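N-acetylneuraminate lyase (PDB 5ZKA) is probably a lyase of the dihydrodipicolinate synthetase family, built as a TIM barrel with extra helices after it. Local coordinates at residues E205-L208 against P209-L213; N239-I242 against D243-L246; L246-Q249 against H250-D254. One frame throughout, in Å; residues are numbered along the deposited sequence.

Interaction 1 of 3, residues E205-L208 against P209-L213; sequences EMLL and PATVL. With EDO (1,2-ethanediol), chain E.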
loop_
_atom_site.group_PDB
_atom_site.type_symbol
_atom_site.label_atom_id
_atom_site.label_comp_id
_atom_site.label_asym_id
_atom_site.label_seq_id
_atom_site.Cartn_x
_atom_site.Cartn_y
_atom_site.Cartn_z
ATOM N N GLU A 205 -3.387 -2.132 10.152
ATOM C CA GLU A 205 -2.858 -0.778 10.119
ATOM C C GLU A 205 -3.048 -0.116 8.762
ATOM O O GLU A 205 -2.668 1.046 8.603
ATOM C CB GLU A 205 -1.371 -0.787 10.504
ATOM C CG GLU A 205 -0.430 -1.440 9.503
ATOM C CD GLU A 205 -0.396 -2.958 9.592
ATOM O OE1 GLU A 205 -1.117 -3.549 10.434
ATOM O OE2 GLU A 205 0.385 -3.553 8.823
ATOM N N MET A 206 -3.604 -0.835 7.783
ATOM C CA MET A 206 -3.917 -0.286 6.466
ATOM C C MET A 206 -5.382 -0.521 6.101
ATOM O O MET A 206 -5.727 -0.657 4.926
ATOM C CB MET A 206 -2.980 -0.867 5.416
ATOM C CG MET A 206 -1.522 -0.697 5.843
ATOM S SD MET A 206 -0.320 -1.161 4.580
ATOM C CE MET A 206 -0.597 -2.920 4.482
ATOM N N LEU A 207 -6.262 -0.531 7.109
ATOM C CA LEU A 207 -7.676 -0.804 6.872
ATOM C C LEU A 207 -8.326 0.281 6.023
ATOM O O LEU A 207 -9.116 -0.014 5.120
ATOM C CB LEU A 207 -8.404 -0.938 8.213
ATOM C CG LEU A 207 -9.912 -1.203 8.164
ATOM C CD1 LEU A 207 -10.232 -2.453 7.329
ATOM C CD2 LEU A 207 -10.443 -1.383 9.585
ATOM N N LEU A 208 -8.004 1.545 6.287
ATOM C CA LEU A 208 -8.664 2.619 5.544
ATOM C C LEU A 208 -8.312 2.587 4.059
ATOM O O LEU A 208 -9.240 2.599 3.229
ATOM C CB LEU A 208 -8.343 3.972 6.190
ATOM C CG LEU A 208 -8.664 5.213 5.358
ATOM C CD1 LEU A 208 -10.136 5.288 4.986
ATOM C CD2 LEU A 208 -8.256 6.447 6.157
ATOM N N PRO A 209 -7.039 2.546 3.646
ATOM C CA PRO A 209 -6.770 2.492 2.196
ATOM C C PRO A 209 -7.341 1.250 1.529
ATOM O O PRO A 209 -7.784 1.313 0.376
ATOM C CB PRO A 209 -5.236 2.529 2.110
ATOM C CG PRO A 209 -4.739 2.213 3.493
ATOM C CD PRO A 209 -5.800 2.714 4.431
ATOM N N ALA A 210 -7.372 0.122 2.237
ATOM C CA ALA A 210 -7.997 -1.078 1.688
ATOM C C ALA A 210 -9.500 -0.900 1.518
ATOM O O ALA A 210 -10.076 -1.354 0.525
ATOM C CB ALA A 210 -7.706 -2.272 2.599
ATOM N N THR A 211 -10.162 -0.251 2.488
ATOM C CA THR A 211 -11.610 -0.085 2.397
ATOM C C THR A 211 -12.014 0.687 1.141
ATOM O O THR A 211 -13.002 0.338 0.482
ATOM C CB THR A 211 -12.136 0.610 3.657
ATOM O OG1 THR A 211 -11.787 -0.194 4.789
ATOM C CG2 THR A 211 -13.651 0.737 3.600
ATOM N N VAL A 212 -11.266 1.732 0.777
ATOM C CA VAL A 212 -11.695 2.507 -0.388
ATOM C C VAL A 212 -11.357 1.823 -1.708
ATOM O O VAL A 212 -11.849 2.258 -2.761
ATOM C CB VAL A 212 -11.113 3.935 -0.355
ATOM C CG1 VAL A 212 -11.497 4.638 0.967
ATOM C CG2 VAL A 212 -9.592 3.934 -0.572
ATOM N N LEU A 213 -10.540 0.768 -1.690
ATOM C CA LEU A 213 -10.375 -0.117 -2.843
ATOM C C LEU A 213 -11.425 -1.226 -2.879
ATOM O O LEU A 213 -11.316 -2.142 -3.697
ATOM C CB LEU A 213 -8.977 -0.747 -2.846
ATOM C CG LEU A 213 -7.826 0.216 -3.177
ATOM C CD1 LEU A 213 -6.499 -0.524 -3.167
ATOM C CD2 LEU A 213 -8.035 0.861 -4.551
HETATM C C1 EDO E . -1.775 -5.830 12.775
HETATM O O1 EDO E . -1.919 -5.975 11.386
HETATM C C2 EDO E . -0.296 -5.867 13.144
HETATM O O2 EDO E . 0.216 -7.132 12.822
#

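Interaction 2 of 3, residues N239-I242 against D243-L246; sequences NSKI and DEAL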
loop_
_atom_site.group_PDB
_atom_site.type_symbol
_atom_site.label_atom_id
_atom_site.label_comp_id
_atom_site.label_asym_id
_atom_site.label_seq_id
_atom_site.Cartn_x
_atom_site.Cartn_y
_atom_site.Cartn_z
ATOM N N ASN A 239 -19.002 5.403 3.595
ATOM C CA ASN A 239 -20.204 6.227 3.701
ATOM C C ASN A 239 -19.862 7.709 3.747
ATOM O O ASN A 239 -20.489 8.482 4.480
ATOM C CB ASN A 239 -21.038 5.836 4.922
ATOM C CG ASN A 239 -21.724 4.494 4.752
ATOM O OD1 ASN A 239 -22.768 4.401 4.099
ATOM N ND2 ASN A 239 -21.148 3.445 5.349
ATOM N N SER A 240 -18.866 8.117 2.951
ATOM C CA SER A 240 -18.581 9.530 2.661
ATOM C C SER A 240 -18.137 10.299 3.899
ATOM O O SER A 240 -18.466 11.476 4.074
ATOM C CB SER A 240 -19.779 10.217 2.002
ATOM O OG SER A 240 -20.294 9.423 0.944
ATOM N N LYS A 241 -17.356 9.640 4.752
ATOM C CA LYS A 241 -16.782 10.269 5.936
ATOM C C LYS A 241 -15.291 9.916 6.024
ATOM O O LYS A 241 -14.793 9.366 7.008
ATOM C CB LYS A 241 -17.565 9.856 7.180
ATOM C CG LYS A 241 -18.964 10.495 7.225
ATOM C CD LYS A 241 -19.870 9.865 8.267
ATOM C CE LYS A 241 -19.917 10.700 9.537
ATOM N NZ LYS A 241 -20.830 10.108 10.565
ATOM N N ILE A 242 -14.565 10.254 4.961
ATOM C CA ILE A 242 -13.155 9.869 4.884
ATOM C C ILE A 242 -12.332 10.616 5.923
ATOM O O ILE A 242 -11.441 10.041 6.561
ATOM C CB ILE A 242 -12.613 10.108 3.465
ATOM C CG1 ILE A 242 -13.320 9.200 2.475
ATOM C CG2 ILE A 242 -11.112 9.848 3.422
ATOM C CD1 ILE A 242 -12.939 7.766 2.646
ATOM N N ASP A 243 -12.599 11.914 6.094
ATOM C CA ASP A 243 -11.850 12.710 7.059
ATOM C C ASP A 243 -11.954 12.116 8.456
ATOM O O ASP A 243 -10.952 11.999 9.169
ATOM C CB ASP A 243 -12.355 14.154 7.053
ATOM C CG ASP A 243 -11.883 14.928 5.833
ATOM O OD1 ASP A 243 -11.071 14.377 5.058
ATOM O OD2 ASP A 243 -12.327 16.084 5.647
ATOM N N GLU A 244 -13.166 11.740 8.870
ATOM C CA GLU A 244 -13.317 11.121 10.183
ATOM C C GLU A 244 -12.632 9.757 10.234
ATOM O O GLU A 244 -12.039 9.397 11.260
ATOM C CB GLU A 244 -14.798 10.998 10.543
ATOM C CG GLU A 244 -15.026 10.389 11.916
ATOM C CD GLU A 244 -16.398 10.697 12.488
ATOM O OE1 GLU A 244 -17.279 11.145 11.720
ATOM O OE2 GLU A 244 -16.592 10.478 13.706
ATOM N N ALA A 245 -12.698 8.985 9.138
ATOM C CA ALA A 245 -12.091 7.655 9.135
ATOM C C ALA A 245 -10.577 7.740 9.254
ATOM O O ALA A 245 -9.949 6.883 9.894
ATOM C CB ALA A 245 -12.483 6.887 7.873
ATOM N N LEU A 246 -9.971 8.771 8.648
ATOM C CA LEU A 246 -8.523 8.941 8.737
ATOM C C LEU A 246 -8.088 9.274 10.153
ATOM O O LEU A 246 -7.047 8.786 10.615
ATOM C CB LEU A 246 -8.056 10.032 7.766
ATOM C CG LEU A 246 -6.557 10.338 7.728
ATOM C CD1 LEU A 246 -5.767 9.070 7.449
ATOM C CD2 LEU A 246 -6.219 11.401 6.662
#

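Interaction 3 of 3, residues L246-Q249 against H250-D254; sequences LKIQ and HTTND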
loop_
_atom_site.group_PDB
_atom_site.type_symbol
_atom_site.label_atom_id
_atom_site.label_comp_id
_atom_site.label_asym_id
_atom_site.label_seq_id
_atom_site.Cartn_x
_atom_site.Cartn_y
_atom_site.Cartn_z
ATOM N N LEU A 246 -9.971 8.771 8.648
ATOM C CA LEU A 246 -8.523 8.941 8.737
ATOM C C LEU A 246 -8.088 9.274 10.153
ATOM O O LEU A 246 -7.047 8.786 10.615
ATOM C CB LEU A 246 -8.056 10.032 7.766
ATOM C CG LEU A 246 -6.557 10.338 7.728
ATOM C CD1 LEU A 246 -5.767 9.070 7.449
ATOM C CD2 LEU A 246 -6.219 11.401 6.662
ATOM N N LYS A 247 -8.855 10.123 10.853
ATOM C CA LYS A 247 -8.529 10.441 12.242
ATOM C C LYS A 247 -8.517 9.189 13.096
ATOM O O LYS A 247 -7.627 9.009 13.936
ATOM C CB LYS A 247 -9.519 11.467 12.809
ATOM C CG LYS A 247 -9.352 12.858 12.218
ATOM C CD LYS A 247 -9.934 13.933 13.134
ATOM C CE LYS A 247 -9.917 15.288 12.447
ATOM N NZ LYS A 247 -10.744 15.283 11.207
ATOM N N ILE A 248 -9.489 8.302 12.878
ATOM C CA ILE A 248 -9.565 7.075 13.670
ATOM C C ILE A 248 -8.490 6.074 13.241
ATOM O O ILE A 248 -7.943 5.347 14.083
ATOM C CB ILE A 248 -10.985 6.497 13.573
ATOM C CG1 ILE A 248 -11.990 7.510 14.140
ATOM C CG2 ILE A 248 -11.078 5.159 14.302
ATOM C CD1 ILE A 248 -13.436 7.199 13.831
ATOM N N GLN A 249 -8.141 6.025 11.955
ATOM C CA GLN A 249 -6.997 5.203 11.549
ATOM C C GLN A 249 -5.704 5.720 12.169
ATOM O O GLN A 249 -4.829 4.931 12.554
ATOM C CB GLN A 249 -6.870 5.165 10.027
ATOM C CG GLN A 249 -5.766 4.234 9.518
ATOM C CD GLN A 249 -6.205 2.785 9.568
ATOM O OE1 GLN A 249 -7.076 2.383 8.802
ATOM N NE2 GLN A 249 -5.630 2.005 10.484
ATOM N N HIS A 250 -5.565 7.049 12.272
ATOM C CA HIS A 250 -4.383 7.626 12.905
ATOM C C HIS A 250 -4.282 7.195 14.364
ATOM O O HIS A 250 -3.205 6.829 14.845
ATOM C CB HIS A 250 -4.435 9.151 12.818
ATOM C CG HIS A 250 -3.942 9.725 11.521
ATOM N ND1 HIS A 250 -2.928 9.158 10.780
ATOM C CD2 HIS A 250 -4.281 10.870 10.877
ATOM C CE1 HIS A 250 -2.686 9.912 9.719
ATOM N NE2 HIS A 250 -3.495 10.957 9.754
ATOM N N THR A 251 -5.391 7.291 15.101
ATOM C CA THR A 251 -5.375 6.902 16.506
ATOM C C THR A 251 -5.107 5.411 16.639
ATOM O O THR A 251 -4.306 4.985 17.483
ATOM C CB THR A 251 -6.712 7.268 17.157
ATOM O OG1 THR A 251 -6.884 8.696 17.135
ATOM C CG2 THR A 251 -6.761 6.777 18.600
ATOM N N THR A 252 -5.768 4.612 15.800
ATOM C CA THR A 252 -5.544 3.165 15.782
ATOM C C THR A 252 -4.078 2.830 15.545
ATOM O O THR A 252 -3.508 1.960 16.218
ATOM C CB THR A 252 -6.423 2.534 14.705
ATOM O OG1 THR A 252 -7.786 2.545 15.149
ATOM C CG2 THR A 252 -6.009 1.078 14.399
ATOM N N ASN A 253 -3.434 3.525 14.610
ATOM C CA ASN A 253 -2.052 3.180 14.311
ATOM C C ASN A 253 -1.068 3.675 15.368
ATOM O O ASN A 253 0.029 3.121 15.471
ATOM C CB ASN A 253 -1.682 3.688 12.907
ATOM C CG ASN A 253 -2.284 2.815 11.814
ATOM O OD1 ASN A 253 -3.086 1.927 12.106
ATOM N ND2 ASN A 253 -1.898 3.050 10.557
ATOM N N ASP A 254 -1.424 4.682 16.168
ATOM C CA ASP A 254 -0.630 4.953 17.367
ATOM C C ASP A 254 -0.674 3.756 18.312
ATOM O O ASP A 254 0.339 3.373 18.911
ATOM C CB ASP A 254 -1.161 6.196 18.088
ATOM C CG ASP A 254 -0.729 7.505 17.443
ATOM O OD1 ASP A 254 0.140 7.494 16.537
ATOM O OD2 ASP A 254 -1.262 8.556 17.866
#

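Interaction 1 of 3, residues E205-L208 against P209-L213
Leu208 packs on Pro209 and Val212 in the short helix 207-212, which links strands 200-201 and 217-220 in a beta-alpha-beta unit of the TIM barrel. The side chain of Leu208 leaves the helix with CG anti to the backbone N (chi1 166°). The peptide bond before the proline forces CD of Pro209 against its CB, at 3.3 Å, and the two side chains meet at about a right angle. CG stays near the proline, 3.6 Å from Pro209 N. At the tip, CD1 approaches CG1 of Val212, one turn on, at 4.3 Å, CD2 turns to the backbone CA of Leu246 in helix 242-262, and the branched end reaches Ile233 and Ala237 of helix 223-237, as suits a buried leucine. Proline is at home in this first turn, where N-H groups have no carbonyl four residues back within the helix, so it costs no bond. Its CG also sits 4.0 Å from CB of Met206, the N-cap residue, whose carbonyl O accepts from Ala210 N. Thr211 uses both its donors on one acceptor: N meets Leu207 O from 19° out of the carbonyl plane, while the hydroxyl comes from above that plane. The buried hydroxyl is thus satisfied by its own helix. Before the helix, OE1 of Glu205 accepts from O1 of a 1,2-ethanediol, probably from the crystallisation liquor, at 2.7 Å.

Interaction 2 of 3, residues N239-I242 against D243-L246
Lys241 and Glu244 lie side by side at the start of helix 242-262, which follows helix 223-237 and begins the helical region after the TIM barrel. Lys241 is the N-cap, and Ile242 to Leu246 make the opening turn. Asp243 comes first in the second segment, its side chain at the surface; an acidic group so near a helix N-terminus would probably interact favourably with the helix dipole. Glu244, also acidic, extends beyond CG and points the same way as the lysine. Lys241 bends at chi3 (99°), which brings CE to 3.5 Å from OE1 of Glu244, closer than the charged end itself. NZ to OE1 is 3.9 Å, a long salt bridge on the exposed side of the turn, and therefore probably a weak one. Ala245 follows on the buried side, and its small CB fits against Leu236 of helix 223-237 and Leu208 of helix 207-212. Its N donates to the carbonyl O of Lys241 at 3.0 Å, the first bond of the helix to span this turn. Leu246 N donates at 2.9 Å to the carbonyl O of Ile242, whose branched side chain faces Ala237 and Val212, and the same oxygen lies 3.6 Å from CB of Leu246.

Interaction 3 of 3, residues L246-Q249 against H250-D254
His250, Thr251, Thr252 and Asn253 each donate their backbone N to the carbonyl O four residues earlier, from Leu246 to Gln249, in regular alpha-helical fashion. Leu246 and His250, one turn apart, meet by a CH-pi contact: CD1 of the leucine stands over one face of the imidazole, 4.0 Å from the ring centroid and displaced toward the rim. The ring's ND1 is hydrogen-bonded to an acidic side chain of a neighbouring subunit, which together with the leucine would restrain its rotation. On the side packed against helix 207-212, the buried Gln249 and Asn253 cross obliquely. CG of Gln249 is anti to the backbone N, and a bend at chi2 (78°) turns the amide along the helix, where NE2 donates to OD1 of Asn253 at 3.0 Å. The bond lies near the amide plane of the glutamine but comes from above that of the asparagine, the two planes being 52° apart. Each amide has a stronger partner elsewhere: Leu208 N for Gln249 OE1, and an acidic side chain of the neighbouring subunit for Asn253 ND2. Thr252 folds its hydroxyl back to Ile248 O at 3.0 Å, on the opposite face from its own N, and OG1 also meets Asn226 ND2. Here the helix packs on helices 207-212 and 223-237 and on the neighbouring subunit; a helical region after the TIM barrel is characteristic of this family.

Overall arrangement
Interaction 2 runs from the loop before helix 242-262 into its first turn, and interaction 3 continues along that helix; they share Leu246 and have centres about 12 Å apart. Interaction 1 comes earlier in the chain, its centre about 11 Å from that of interaction 2 and 12 Å from that of interaction 3. Packing ties 1 to 2, with Val212 CG1 3.8 Å from Ile242 CD1. Hydrogen bonds join 1 to 3: Leu208 N to Gln249 OE1 spans 2.8 Å, and Asn253 ND2 to Glu205 O 2.9 Å. Lys178, just past strand 174-176, carries the modification seen here, while interaction 1 begins after strand 200-201, where 1,2-ethanediol binds Glu205.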